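Local coordinates for glycosyl hydrolase family 2, TIM barrel domain protein (Parabacteroides merdae ATCC 43184, PDB 6DXU), which is a gut bacterial beta-glucuronidase of glycoside hydrolase family 2, which probably hydrolyses beta-glucuronides, releasing glucuronic acid from the attached aglycone or sugar, at residues 770-776 against 809-815. Sequence-based numbering, arbitrary orientation.
Sequences TFEIAGD and NSVVAVK
Glu-772 and Lys-815 reach for each other diagonally over neighbouring antiparallel strands, 770-775 and 810-815, and close a salt bridge, OE2 to NZ 2.9 Å. The ammonium comes from above the carboxylate plane, 46° out of it; the lysine chain bends at CG-CD (chi3 -90°), and CE lies above the carboxylate of the extended glutamate. OE1 is taken by the backbone N of Gly-775 in the second subunit, and NZ also donates to that glycine's carbonyl. On this face Ala-774 packs on its own counterpart in the second subunit, Val-811 on Phe-823 and Ala-813 on Gly-775 there.

The other face turns into the domain. Phe-771 and Val-814 lie side by side, CG2 of the valine 4.0 Å from ring atom CD1, while CG1 of Val-812 sits at the ring edge. Ile-773, with CG1 swung opposite its backbone N (chi1 -170°), slants across Val-812, and its CD1 meets CB of Ser-810 at 3.7 Å. Ile-801 and Ile-803 of strand 798-804, with Val-752, cover this layer, a two-sheet sandwich core.

Between the faces, Thr-770, Glu-772 and Ala-774 form hydrogen-bonded pairs with Lys-815, Ala-813 and Val-811. Past the strand end, Asp-776 N donates to Asn-809 O at 2.9 Å, and Asp-776 OD1 accepts Asn-809 N at 2.9 Å on its anti side; OD2 is hydrogen-bonded to Thr-821 OG1 of the second subunit.

Without the Glu-772 carboxylate, as with an alanine here, the Lys-815 ammonium would probably lose its salt-bridge mate and Gly-775 N of the second subunit its acceptor. The chemistry thus divides by face: hydrocarbon side chains face the sheet packed against them, whereas the charge pair helps to build the subunit interface.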
loop_
_atom_site.group_PDB
_atom_site.type_symbol
_atom_site.label_atom_id
_atom_site.label_comp_id
_atom_site.label_asym_id
_atom_site.label_seq_id
_atom_site.Cartn_x
_atom_site.Cartn_y
_atom_site.Cartn_z
ATOM N N THR D 770 -26.637 43.427 17.321
ATOM C CA THR D 770 -25.951 43.122 16.069
ATOM C C THR D 770 -25.523 44.413 15.376
ATOM O O THR D 770 -26.344 45.315 15.175
ATOM C CB THR D 770 -26.875 42.312 15.155
ATOM O OG1 THR D 770 -27.185 41.066 15.783
ATOM C CG2 THR D 770 -26.213 42.043 13.787
ATOM N N PHE D 771 -24.247 44.503 15.008
ATOM C CA PHE D 771 -23.713 45.632 14.257
ATOM C C PHE D 771 -23.547 45.272 12.784
ATOM O O PHE D 771 -23.096 44.171 12.464
ATOM C CB PHE D 771 -22.357 46.044 14.816
ATOM C CG PHE D 771 -22.407 46.574 16.218
ATOM C CD1 PHE D 771 -22.669 47.917 16.451
ATOM C CD2 PHE D 771 -22.194 45.731 17.299
ATOM C CE1 PHE D 771 -22.697 48.423 17.736
ATOM C CE2 PHE D 771 -22.228 46.222 18.590
ATOM C CZ PHE D 771 -22.483 47.572 18.811
ATOM N N GLU D 772 -23.894 46.210 11.890
ATOM C CA GLU D 772 -23.616 46.081 10.459
ATOM C C GLU D 772 -23.106 47.417 9.940
ATOM O O GLU D 772 -23.386 48.469 10.520
ATOM C CB GLU D 772 -24.853 45.659 9.646
ATOM C CG GLU D 772 -25.421 44.300 10.004
ATOM C CD GLU D 772 -26.595 43.888 9.125
ATOM O OE1 GLU D 772 -27.039 44.684 8.256
ATOM O OE2 GLU D 772 -27.081 42.754 9.315
ATOM N N ILE D 773 -22.360 47.387 8.835
ATOM C CA ILE D 773 -21.825 48.622 8.266
ATOM C C ILE D 773 -21.911 48.566 6.749
ATOM O O ILE D 773 -21.767 47.500 6.147
ATOM C CB ILE D 773 -20.376 48.889 8.734
ATOM C CG1 ILE D 773 -19.924 50.296 8.346
ATOM C CG2 ILE D 773 -19.397 47.867 8.174
ATOM C CD1 ILE D 773 -18.654 50.751 9.072
ATOM N N ALA D 774 -22.183 49.715 6.135
ATOM C CA ALA D 774 -22.166 49.862 4.683
ATOM C C ALA D 774 -21.437 51.152 4.342
ATOM O O ALA D 774 -21.669 52.181 4.987
ATOM C CB ALA D 774 -23.586 49.869 4.101
ATOM N N GLY D 775 -20.521 51.091 3.373
ATOM C CA GLY D 775 -19.755 52.257 2.988
ATOM C C GLY D 775 -18.257 52.005 3.070
ATOM O O GLY D 775 -17.785 50.875 2.906
ATOM N N ASP D 776 -17.510 53.085 3.325
ATOM C CA ASP D 776 -16.059 53.001 3.205
ATOM C C ASP D 776 -15.396 52.296 4.387
ATOM O O ASP D 776 -14.287 51.770 4.235
ATOM C CB ASP D 776 -15.466 54.403 3.041
ATOM C CG ASP D 776 -15.949 55.101 1.789
ATOM O OD1 ASP D 776 -16.142 56.338 1.832
ATOM O OD2 ASP D 776 -16.156 54.413 0.766
ATOM N N ASN D 809 -16.635 57.572 4.390
ATOM C CA ASN D 809 -17.943 57.741 5.009
ATOM C C ASN D 809 -18.667 56.402 5.083
ATOM O O ASN D 809 -18.588 55.597 4.153
ATOM C CB ASN D 809 -18.784 58.758 4.227
ATOM C CG ASN D 809 -18.150 60.150 4.216
ATOM O OD1 ASN D 809 -17.460 60.541 5.162
ATOM N ND2 ASN D 809 -18.383 60.901 3.144
ATOM N N SER D 810 -19.397 56.173 6.175
ATOM C CA SER D 810 -20.093 54.906 6.347
ATOM C C SER D 810 -21.408 55.141 7.069
ATOM O O SER D 810 -21.630 56.191 7.681
ATOM C CB SER D 810 -19.254 53.893 7.146
ATOM O OG SER D 810 -17.944 53.789 6.625
ATOM N N VAL D 811 -22.289 54.149 6.983
ATOM C CA VAL D 811 -23.467 54.083 7.837
ATOM C C VAL D 811 -23.428 52.776 8.610
ATOM O O VAL D 811 -23.302 51.696 8.018
ATOM C CB VAL D 811 -24.776 54.216 7.044
ATOM C CG1 VAL D 811 -25.965 54.068 7.985
ATOM C CG2 VAL D 811 -24.832 55.578 6.366
ATOM N N VAL D 812 -23.546 52.883 9.927
ATOM C CA VAL D 812 -23.632 51.738 10.819
ATOM C C VAL D 812 -25.095 51.514 11.155
ATOM O O VAL D 812 -25.830 52.470 11.427
ATOM C CB VAL D 812 -22.799 51.967 12.092
ATOM C CG1 VAL D 812 -23.113 50.900 13.147
ATOM C CG2 VAL D 812 -21.307 51.958 11.742
ATOM N N ALA D 813 -25.531 50.266 11.088
ATOM C CA ALA D 813 -26.846 49.860 11.539
ATOM C C ALA D 813 -26.698 49.001 12.784
ATOM O O ALA D 813 -25.745 48.220 12.904
ATOM C CB ALA D 813 -27.593 49.079 10.465
ATOM N N VAL D 814 -27.649 49.141 13.699
ATOM C CA VAL D 814 -27.654 48.415 14.962
ATOM C C VAL D 814 -28.990 47.713 15.077
ATOM O O VAL D 814 -30.040 48.366 15.067
ATOM C CB VAL D 814 -27.434 49.353 16.157
ATOM C CG1 VAL D 814 -27.588 48.592 17.454
ATOM C CG2 VAL D 814 -26.074 49.999 16.055
ATOM N N LYS D 815 -28.958 46.389 15.179
ATOM C CA LYS D 815 -30.162 45.577 15.192
ATOM C C LYS D 815 -30.295 44.847 16.520
ATOM O O LYS D 815 -29.299 44.523 17.169
ATOM C CB LYS D 815 -30.171 44.562 14.043
ATOM C CG LYS D 815 -30.080 45.196 12.663
ATOM C CD LYS D 815 -30.629 44.254 11.586
ATOM C CE LYS D 815 -29.552 43.362 11.038
ATOM N NZ LYS D 815 -29.936 42.722 9.736
HETATM O O HOH W 1 -29.416 41.133 17.436
#